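Local coordinates for protein PHB depolymerase (Penicillium funiculosum, PDB 2D81) that hydrolyses the ester bonds of poly(3-hydroxybutyrate), a bacterial storage polyester, as a fungal depolymerase with a circularly permuted alpha/beta-hydrolase fold, at residues T136-N142 with I157-D163; I242-N248 with L259-A263. All coordinates share one frame. Residues are numbered along the deposited sequence.

Contact 1 of 2, residues T136-N142 with I157-D163; sequences TFPTDFN and ISNCNYD
Two backbone hydrogen bonds define a short parallel ladder between strands 137-139 and 157-159: Ser158 N gives to Phe137 O (3.0 Å), and Thr139 N gives to Ser158 O (2.9 Å). The bridged pairs are Phe137-Ile157, Pro138-Ser158 and Thr139-Asn159; the strand axes approach to 4.9 Å at 32°. Thr139 OG1, with chi1 in p, donates to the same Ser158 O (2.8 Å), while Thr139 O accepts from Cys160 N (2.8 Å) and Tyr162 N (3.2 Å). Asn159 OD1 takes Asn161 N (3.0 Å) in an Asx turn, and Asn161 has positive phi (53°), so the chain curls round Thr139 O. At the other end Thr136 OG1 (chi1 t) donates to Ser158 OG (2.7 Å), which also bonds Asn147. Water 1 accepts from Asp140 N (3.1 Å) and lies 2.9 Å from Asp163 OD2. Pro138 CB meets Cys160 CB (3.9 Å) and the edge of the Tyr162 ring at CD1 (4.0 Å); on the other face Phe137 CB lies 4.3 Å from Ile157 CG1, and Thr139 CG2 4.0 Å from Ile157 CG2. A disulfide joins Cys160 to Cys149, in the connection between the strands. Beyond the turn Asp163 N-caps helix 164-173, OD2 taking Gly166 N. The pair stands apart from the central sheet, just after the pocket residue His135, the Thr136 side chain about 11 Å from the bound RB3 trimer. Asp163 OD1 accepts from Trp250 NE1. Asp140 OD1 and Asp163 OD2 are like charges 4.3 Å apart; both side chains salt-bridge Arg179, which implies that one guanidinium offsets the repulsion.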
loop_
_atom_site.group_PDB
_atom_site.type_symbol
_atom_site.label_atom_id
_atom_site.label_comp_id
_atom_site.label_asym_id
_atom_site.label_seq_id
_atom_site.Cartn_x
_atom_site.Cartn_y
_atom_site.Cartn_z
ATOM N N THR A 136 3.115 -8.899 10.388
ATOM C CA THR A 136 2.323 -9.780 9.543
ATOM C C THR A 136 1.067 -9.005 9.155
ATOM O O THR A 136 0.713 -8.031 9.826
ATOM C CB THR A 136 1.929 -11.061 10.320
ATOM O OG1 THR A 136 1.397 -12.033 9.411
ATOM C CG2 THR A 136 0.882 -10.741 11.381
ATOM N N PHE A 137 0.401 -9.410 8.077
ATOM C CA PHE A 137 -0.856 -8.762 7.713
ATOM C C PHE A 137 -1.977 -9.308 8.593
ATOM O O PHE A 137 -2.212 -10.512 8.626
ATOM C CB PHE A 137 -1.208 -9.011 6.245
ATOM C CG PHE A 137 -2.260 -8.075 5.726
ATOM C CD1 PHE A 137 -1.901 -6.924 5.031
ATOM C CD2 PHE A 137 -3.604 -8.305 5.992
ATOM C CE1 PHE A 137 -2.865 -6.016 4.614
ATOM C CE2 PHE A 137 -4.580 -7.398 5.579
ATOM C CZ PHE A 137 -4.205 -6.248 4.887
ATOM N N PRO A 138 -2.693 -8.424 9.307
ATOM C CA PRO A 138 -3.788 -8.845 10.188
ATOM C C PRO A 138 -5.122 -9.132 9.497
ATOM O O PRO A 138 -5.710 -8.248 8.875
ATOM C CB PRO A 138 -3.896 -7.682 11.164
ATOM C CG PRO A 138 -3.629 -6.501 10.269
ATOM C CD PRO A 138 -2.450 -6.971 9.423
ATOM N N THR A 139 -5.601 -10.368 9.626
ATOM C CA THR A 139 -6.958 -10.704 9.196
ATOM C C THR A 139 -7.702 -11.356 10.357
ATOM O O THR A 139 -7.147 -11.519 11.442
ATOM C CB THR A 139 -6.950 -11.683 8.010
ATOM O OG1 THR A 139 -6.732 -13.017 8.484
ATOM C CG2 THR A 139 -5.838 -11.322 7.035
ATOM N N ASP A 140 -8.958 -11.732 10.132
ATOM C CA ASP A 140 -9.714 -12.425 11.169
ATOM C C ASP A 140 -10.200 -13.786 10.692
ATOM O O ASP A 140 -11.193 -14.312 11.188
ATOM C CB ASP A 140 -10.897 -11.563 11.625
ATOM C CG ASP A 140 -11.958 -11.403 10.553
ATOM O OD1 ASP A 140 -11.623 -11.479 9.349
ATOM O OD2 ASP A 140 -13.132 -11.183 10.921
ATOM N N PHE A 141 -9.489 -14.359 9.728
ATOM C CA PHE A 141 -9.803 -15.701 9.261
ATOM C C PHE A 141 -8.547 -16.508 8.952
ATOM O O PHE A 141 -7.451 -15.958 8.826
ATOM C CB PHE A 141 -10.723 -15.631 8.034
ATOM C CG PHE A 141 -10.121 -14.922 6.850
ATOM C CD1 PHE A 141 -9.540 -15.645 5.813
ATOM C CD2 PHE A 141 -10.144 -13.532 6.767
ATOM C CE1 PHE A 141 -8.994 -14.995 4.704
ATOM C CE2 PHE A 141 -9.600 -12.874 5.663
ATOM C CZ PHE A 141 -9.024 -13.608 4.630
ATOM N N ASN A 142 -8.717 -17.822 8.850
ATOM C CA ASN A 142 -7.598 -18.738 8.674
ATOM C C ASN A 142 -7.304 -18.962 7.194
ATOM O O ASN A 142 -7.607 -20.021 6.639
ATOM C CB ASN A 142 -7.917 -20.069 9.362
ATOM C CG ASN A 142 -7.982 -19.942 10.870
ATOM O OD1 ASN A 142 -8.701 -20.687 11.540
ATOM N ND2 ASN A 142 -7.220 -19.002 11.417
ATOM N N ILE A 157 0.936 -13.369 6.532
ATOM C CA ILE A 157 -0.497 -13.086 6.574
ATOM C C ILE A 157 -1.076 -14.008 7.643
ATOM O O ILE A 157 -0.821 -15.210 7.628
ATOM C CB ILE A 157 -1.171 -13.409 5.221
ATOM C CG1 ILE A 157 -0.469 -12.655 4.090
ATOM C CG2 ILE A 157 -2.645 -13.031 5.275
ATOM C CD1 ILE A 157 -0.913 -13.095 2.705
ATOM N N SER A 158 -1.848 -13.451 8.570
ATOM C CA SER A 158 -2.223 -14.191 9.773
ATOM C C SER A 158 -3.676 -13.985 10.164
ATOM O O SER A 158 -4.303 -12.993 9.788
ATOM C CB SER A 158 -1.343 -13.766 10.954
ATOM O OG SER A 158 0.031 -13.962 10.681
ATOM N N ASN A 159 -4.204 -14.926 10.940
ATOM C CA ASN A 159 -5.430 -14.673 11.681
ATOM C C ASN A 159 -5.043 -13.992 12.988
ATOM O O ASN A 159 -4.668 -14.653 13.956
ATOM C CB ASN A 159 -6.165 -15.981 11.984
ATOM C CG ASN A 159 -7.542 -15.747 12.581
ATOM O OD1 ASN A 159 -7.818 -14.681 13.133
ATOM N ND2 ASN A 159 -8.412 -16.751 12.486
ATOM N N CYS A 160 -5.113 -12.666 13.000
ATOM C CA CYS A 160 -4.809 -11.885 14.193
ATOM C C CYS A 160 -6.077 -11.519 14.953
ATOM O O CYS A 160 -6.061 -10.628 15.804
ATOM C CB CYS A 160 -4.075 -10.598 13.813
ATOM S SG CYS A 160 -2.421 -10.833 13.087
ATOM N N ASN A 161 -7.173 -12.202 14.636
ATOM C CA ASN A 161 -8.469 -11.887 15.228
ATOM C C ASN A 161 -8.763 -10.402 15.039
ATOM O O ASN A 161 -9.347 -9.747 15.904
ATOM C CB ASN A 161 -8.476 -12.248 16.718
ATOM C CG ASN A 161 -9.853 -12.111 17.347
ATOM O OD1 ASN A 161 -10.849 -12.585 16.798
ATOM N ND2 ASN A 161 -9.912 -11.471 18.507
ATOM N N TYR A 162 -8.339 -9.877 13.895
ATOM C CA TYR A 162 -8.593 -8.488 13.540
ATOM C C TYR A 162 -8.654 -8.353 12.027
ATOM O O TYR A 162 -7.693 -8.665 11.324
ATOM C CB TYR A 162 -7.493 -7.583 14.096
ATOM C CG TYR A 162 -7.650 -6.124 13.722
ATOM C CD1 TYR A 162 -6.769 -5.515 12.825
ATOM C CD2 TYR A 162 -8.669 -5.351 14.274
ATOM C CE1 TYR A 162 -6.901 -4.158 12.492
ATOM C CE2 TYR A 162 -8.811 -3.999 13.947
ATOM C CZ TYR A 162 -7.926 -3.410 13.060
ATOM O OH TYR A 162 -8.064 -2.072 12.755
ATOM N N ASP A 163 -9.799 -7.891 11.537
ATOM C CA ASP A 163 -10.022 -7.709 10.111
ATOM C C ASP A 163 -9.379 -6.400 9.659
ATOM O O ASP A 163 -10.035 -5.361 9.611
ATOM C CB ASP A 163 -11.527 -7.681 9.829
ATOM C CG ASP A 163 -11.849 -7.576 8.347
ATOM O OD1 ASP A 163 -13.046 -7.457 8.017
ATOM O OD2 ASP A 163 -10.920 -7.614 7.513
HETATM O O HOH W 1 -9.867 -10.289 7.558
#

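Contact 2 of 2, residues I242-N248 with L259-A263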
loop_
_atom_site.group_PDB
_atom_site.type_symbol
_atom_site.label_atom_id
_atom_site.label_comp_id
_atom_site.label_asym_id
_atom_site.label_seq_id
_atom_site.Cartn_x
_atom_site.Cartn_y
_atom_site.Cartn_z
ATOM N N ILE A 242 -3.317 -11.828 -2.535
ATOM C CA ILE A 242 -4.558 -11.450 -3.195
ATOM C C ILE A 242 -5.769 -12.077 -2.509
ATOM O O ILE A 242 -6.819 -11.443 -2.390
ATOM C CB ILE A 242 -4.528 -11.870 -4.682
ATOM C CG1 ILE A 242 -3.450 -11.060 -5.411
ATOM C CG2 ILE A 242 -5.899 -11.657 -5.326
ATOM C CD1 ILE A 242 -3.077 -11.609 -6.769
ATOM N N GLN A 243 -5.618 -13.313 -2.046
ATOM C CA GLN A 243 -6.752 -14.069 -1.520
ATOM C C GLN A 243 -6.870 -14.061 0.001
ATOM O O GLN A 243 -7.979 -14.061 0.537
ATOM C CB GLN A 243 -6.689 -15.518 -2.003
ATOM C CG GLN A 243 -6.797 -15.678 -3.508
ATOM C CD GLN A 243 -6.783 -17.131 -3.930
ATOM O OE1 GLN A 243 -5.851 -17.872 -3.614
ATOM N NE2 GLN A 243 -7.818 -17.548 -4.650
ATOM N N ASN A 244 -5.735 -14.062 0.692
ATOM C CA ASN A 244 -5.723 -14.274 2.140
ATOM C C ASN A 244 -5.850 -12.996 2.975
ATOM O O ASN A 244 -6.028 -13.072 4.190
ATOM C CB ASN A 244 -4.443 -15.008 2.552
ATOM C CG ASN A 244 -4.468 -16.487 2.204
ATOM O OD1 ASN A 244 -5.093 -16.903 1.231
ATOM N ND2 ASN A 244 -3.764 -17.287 2.996
ATOM N N THR A 245 -5.755 -11.832 2.337
ATOM C CA THR A 245 -5.757 -10.573 3.076
ATOM C C THR A 245 -7.161 -10.083 3.405
ATOM O O THR A 245 -7.356 -9.356 4.378
ATOM C CB THR A 245 -5.027 -9.459 2.304
ATOM O OG1 THR A 245 -5.531 -9.396 0.965
ATOM C CG2 THR A 245 -3.526 -9.725 2.282
ATOM N N GLY A 246 -8.135 -10.467 2.586
ATOM C CA GLY A 246 -9.513 -10.132 2.899
ATOM C C GLY A 246 -10.062 -8.859 2.275
ATOM O O GLY A 246 -11.205 -8.491 2.546
ATOM N N TYR A 247 -9.274 -8.180 1.444
ATOM C CA TYR A 247 -9.775 -6.989 0.755
ATOM C C TYR A 247 -10.968 -7.337 -0.125
ATOM O O TYR A 247 -11.957 -6.599 -0.170
ATOM C CB TYR A 247 -8.704 -6.360 -0.140
ATOM C CG TYR A 247 -7.549 -5.706 0.580
ATOM C CD1 TYR A 247 -6.389 -6.418 0.864
ATOM C CD2 TYR A 247 -7.602 -4.358 0.940
ATOM C CE1 TYR A 247 -5.303 -5.806 1.483
ATOM C CE2 TYR A 247 -6.525 -3.737 1.563
ATOM C CZ TYR A 247 -5.377 -4.467 1.827
ATOM O OH TYR A 247 -4.300 -3.859 2.423
ATOM N N ASN A 248 -10.863 -8.454 -0.837
ATOM C CA ASN A 248 -11.845 -8.782 -1.859
ATOM C C ASN A 248 -13.219 -9.041 -1.260
ATOM O O ASN A 248 -14.234 -8.766 -1.896
ATOM C CB ASN A 248 -11.395 -10.000 -2.671
ATOM C CG ASN A 248 -10.078 -9.769 -3.379
ATOM O OD1 ASN A 248 -9.680 -8.628 -3.608
ATOM N ND2 ASN A 248 -9.401 -10.852 -3.743
ATOM N N LEU A 259 -6.862 -3.246 -6.960
ATOM C CA LEU A 259 -5.707 -3.440 -7.835
ATOM C C LEU A 259 -4.524 -3.948 -7.022
ATOM O O LEU A 259 -4.190 -3.379 -5.981
ATOM C CB LEU A 259 -5.333 -2.121 -8.518
ATOM C CG LEU A 259 -4.023 -2.080 -9.314
ATOM C CD1 LEU A 259 -4.104 -3.030 -10.510
ATOM C CD2 LEU A 259 -3.763 -0.653 -9.788
ATOM N N TYR A 260 -3.907 -5.027 -7.496
ATOM C CA TYR A 260 -2.761 -5.627 -6.809
ATOM C C TYR A 260 -1.499 -5.610 -7.670
ATOM O O TYR A 260 -1.205 -6.587 -8.360
ATOM C CB TYR A 260 -3.041 -7.091 -6.429
ATOM C CG TYR A 260 -4.175 -7.324 -5.457
ATOM C CD1 TYR A 260 -5.470 -7.594 -5.910
ATOM C CD2 TYR A 260 -3.948 -7.309 -4.082
ATOM C CE1 TYR A 260 -6.510 -7.850 -5.010
ATOM C CE2 TYR A 260 -4.979 -7.560 -3.176
ATOM C CZ TYR A 260 -6.254 -7.830 -3.646
ATOM O OH TYR A 260 -7.270 -8.077 -2.750
ATOM N N PRO A 261 -0.739 -4.505 -7.650
ATOM C CA PRO A 261 0.490 -4.453 -8.455
ATOM C C PRO A 261 1.482 -5.457 -7.862
ATOM O O PRO A 261 1.398 -5.782 -6.680
ATOM C CB PRO A 261 0.966 -3.009 -8.276
ATOM C CG PRO A 261 -0.312 -2.257 -7.940
ATOM C CD PRO A 261 -1.005 -3.207 -7.006
ATOM N N GLN A 262 2.422 -5.945 -8.668
ATOM C CA GLN A 262 3.353 -6.964 -8.185
ATOM C C GLN A 262 4.810 -6.557 -8.346
ATOM O O GLN A 262 5.240 -6.182 -9.435
ATOM C CB GLN A 262 3.129 -8.289 -8.922
ATOM C CG GLN A 262 1.723 -8.878 -8.790
ATOM C CD GLN A 262 1.348 -9.198 -7.357
ATOM O OE1 GLN A 262 2.133 -9.777 -6.609
ATOM N NE2 GLN A 262 0.133 -8.831 -6.971
ATOM N N ALA A 263 5.569 -6.640 -7.259
ATOM C CA ALA A 263 7.020 -6.493 -7.344
ATOM C C ALA A 263 7.622 -7.845 -7.718
ATOM O O ALA A 263 6.899 -8.815 -7.940
ATOM C CB ALA A 263 7.583 -6.009 -6.006
#
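Leu259 opens the segment on strand 256-260, its backbone paired with strand 221-227 and its side chain turned to helix 301-314. Tyr260, the last residue of the strand, makes most of the contact. Its CA-to-CB bond points toward 242-248, and with chi1 in m the ring extends into the bend between helices 240-244 and 247-251. Ile242 CG1 sits over one ring face, 4.0 Å from the centroid and 18° off the normal, a CH-pi contact. Tyr247 approaches obliquely, its CD1 4.4 Å from Tyr260 CE2. At the ring's tip Tyr260 OH donates to Asn248 OD1 (2.6 Å), which lies near the ring plane; Tyr247 CB is 3.4 Å from the same OH. One tyrosine thereby touches both helices. Between them, Gly246 makes the break with positive phi (94°), where a CB would collide with Thr245 O. Pro261 carries the chain past the strand end. Gln262 folds back so that its NE2 donates to Tyr260 O (3.0 Å) and stands 4.2 Å from Ile242 CD1; its OE1 accepts from Tyr234 N. The contact is wholly buried within the fold, with strand 221-227 on one side of strand 256-260 and antiparallel strand 205-210 on the other. Tyr207 of the latter touches Ile242 and Gln262, Tyr209 touches Asn248, and Tyr247 reaches Ser16 of strand 13-18, so the two helices are packed across several strands of the central sheet of the alpha/beta-hydrolase fold.

From the N terminus the chain first lays down strands of the central sheet, ending at strand 125-130 on one edge of the sheet, and then enters contact 1. This closes a loop of 14 residues without helix or strand before helix 164-173 begins. Contact 2 opens much later and closes over 10 residues, joining helices 240-244 and 247-251 to strand 256-260. The two loops are in series, neither nested nor crossed, yet they touch. Phe141 CZ lies 3.1 Å and Thr139 CG2 3.3 Å from Asn244 O, while Phe137 CE1 meets Tyr247 OH at 3.4 Å. The small parallel pair thus leans on the helical bend, which in turn rests on the sheet.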